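Local coordinates for protein bacilliredoxin BrxA (Bacillus subtilis, PDB 3FHK) that removes bacillithiol from S-bacillithiolated proteins as a dithiol bacilliredoxin with a CXC redox motif, and has disulfide isomerase activity, at residues E10-R13 and Q14-P18. The protein carries 2 engineered substitutions. Sequence-based numbering, arbitrary orientation.
Sequences EYMR and QLVVP
With CG of Tyr11 anti to its own nitrogen (chi1 -171°) and CG of Leu15 beside its nitrogen (chi1 -60°), phenol ring and leucine branch meet one turn apart on the same flank of the helix. Leu15 CD1 sits over one face of the ring, 4.1 Å from the centroid of Tyr11, a CH-pi contact, while CD2 lies 3.8 Å from Tyr11 CE2. A flat aromatic and a forked aliphatic suit this buried flank, where Tyr11 and Met4 of a second subunit and Pro18 of a third also pack. N-terminal helix 2-24, which precedes the first strand of this thioredoxin-superfamily fold, carries the contact; Leu15 N bonds to Tyr11 O at 3.1 Å. Approaching Pro18 of the same chain, which has no N-H to give, the pattern slackens: Val16 N makes weak bonds to both Met12 O and Arg13 O. The flexible thioether of Met12 brings CE to 4.0 Å from Val16 CG2, two apolar groups suited to a buried side. On the more polar flank, Arg13 NE and Glu10 OE1 form a salt bridge at 3.3 Å, whose hydrogen bond is weak, and the bent Gln14 chain runs alongside both, its CG 3.9 Å from Glu10 OE2. Were Gln14 an alanine, the gap beside these two charged chains would probably leave both freer to turn.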
loop_
_atom_site.group_PDB
_atom_site.type_symbol
_atom_site.label_atom_id
_atom_site.label_comp_id
_atom_site.label_asym_id
_atom_site.label_seq_id
_atom_site.Cartn_x
_atom_site.Cartn_y
_atom_site.Cartn_z
ATOM N N GLU A 10 8.121 2.794 -8.446
ATOM C CA GLU A 10 8.558 1.688 -9.283
ATOM C C GLU A 10 7.347 0.925 -9.809
ATOM O O GLU A 10 7.277 0.541 -10.979
ATOM C CB GLU A 10 9.462 0.749 -8.484
ATOM C CG GLU A 10 9.962 -0.442 -9.274
ATOM C CD GLU A 10 10.721 -0.035 -10.525
ATOM O OE1 GLU A 10 11.123 1.145 -10.634
ATOM O OE2 GLU A 10 10.919 -0.898 -11.402
ATOM N N TYR A 11 6.379 0.710 -8.935
ATOM C CA TYR A 11 5.193 -0.010 -9.327
ATOM C C TYR A 11 4.407 0.775 -10.384
ATOM O O TYR A 11 4.000 0.210 -11.396
ATOM C CB TYR A 11 4.346 -0.328 -8.102
ATOM C CG TYR A 11 3.182 -1.260 -8.371
ATOM C CD1 TYR A 11 1.975 -1.101 -7.697
ATOM C CD2 TYR A 11 3.290 -2.300 -9.290
ATOM C CE1 TYR A 11 0.907 -1.948 -7.926
ATOM C CE2 TYR A 11 2.224 -3.153 -9.529
ATOM C CZ TYR A 11 1.035 -2.973 -8.842
ATOM O OH TYR A 11 -0.035 -3.814 -9.061
ATOM N N MET A 12 4.204 2.070 -10.155
ATOM C CA MET A 12 3.528 2.916 -11.137
ATOM C C MET A 12 4.334 3.016 -12.435
ATOM O O MET A 12 3.780 3.046 -13.533
ATOM C CB MET A 12 3.220 4.306 -10.562
ATOM C CG MET A 12 1.898 4.390 -9.779
ATOM S SD MET A 12 0.415 4.204 -10.823
ATOM C CE MET A 12 0.758 5.411 -12.087
ATOM N N ARG A 13 5.649 3.045 -12.304
ATOM C CA ARG A 13 6.521 2.994 -13.469
ATOM C C ARG A 13 6.252 1.750 -14.321
ATOM O O ARG A 13 6.174 1.827 -15.553
ATOM C CB ARG A 13 7.981 2.997 -13.036
ATOM C CG ARG A 13 8.940 3.388 -14.135
ATOM C CD ARG A 13 10.372 3.105 -13.732
ATOM N NE ARG A 13 10.715 1.685 -13.842
ATOM C CZ ARG A 13 11.350 1.145 -14.882
ATOM N NH1 ARG A 13 11.708 1.903 -15.908
ATOM N NH2 ARG A 13 11.633 -0.152 -14.898
ATOM N N GLN A 14 6.123 0.601 -13.669
ATOM C CA GLN A 14 5.930 -0.642 -14.401
ATOM C C GLN A 14 4.569 -0.694 -15.078
ATOM O O GLN A 14 4.449 -1.178 -16.195
ATOM C CB GLN A 14 6.133 -1.854 -13.490
ATOM C CG GLN A 14 7.580 -2.100 -13.110
ATOM C CD GLN A 14 8.533 -1.932 -14.294
ATOM O OE1 GLN A 14 9.375 -1.032 -14.298
ATOM N NE2 GLN A 14 8.397 -2.793 -15.306
ATOM N N LEU A 15 3.549 -0.182 -14.398
ATOM C CA LEU A 15 2.187 -0.211 -14.918
ATOM C C LEU A 15 2.021 0.769 -16.063
ATOM O O LEU A 15 1.109 0.644 -16.886
ATOM C CB LEU A 15 1.183 0.139 -13.823
ATOM C CG LEU A 15 1.130 -0.755 -12.592
ATOM C CD1 LEU A 15 0.150 -0.143 -11.591
ATOM C CD2 LEU A 15 0.746 -2.201 -12.951
ATOM N N VAL A 16 2.898 1.762 -16.099
ATOM C CA VAL A 16 2.808 2.801 -17.105
ATOM C C VAL A 16 3.477 2.385 -18.423
ATOM O O VAL A 16 3.190 2.947 -19.478
ATOM C CB VAL A 16 3.373 4.118 -16.556
ATOM C CG1 VAL A 16 3.846 5.011 -17.676
ATOM C CG2 VAL A 16 2.313 4.812 -15.710
ATOM N N VAL A 17 4.331 1.365 -18.360
ATOM C CA VAL A 17 5.077 0.895 -19.528
ATOM C C VAL A 17 4.196 0.589 -20.740
ATOM O O VAL A 17 4.418 1.141 -21.810
ATOM C CB VAL A 17 5.928 -0.346 -19.197
ATOM C CG1 VAL A 17 6.403 -1.020 -20.478
ATOM C CG2 VAL A 17 7.103 0.032 -18.314
ATOM N N PRO A 18 3.190 -0.286 -20.581
ATOM C CA PRO A 18 2.333 -0.548 -21.741
ATOM C C PRO A 18 1.632 0.720 -22.221
ATOM O O PRO A 18 1.254 0.794 -23.389
ATOM C CB PRO A 18 1.302 -1.552 -21.195
ATOM C CG PRO A 18 1.348 -1.363 -19.714
ATOM C CD PRO A 18 2.793 -1.117 -19.433
#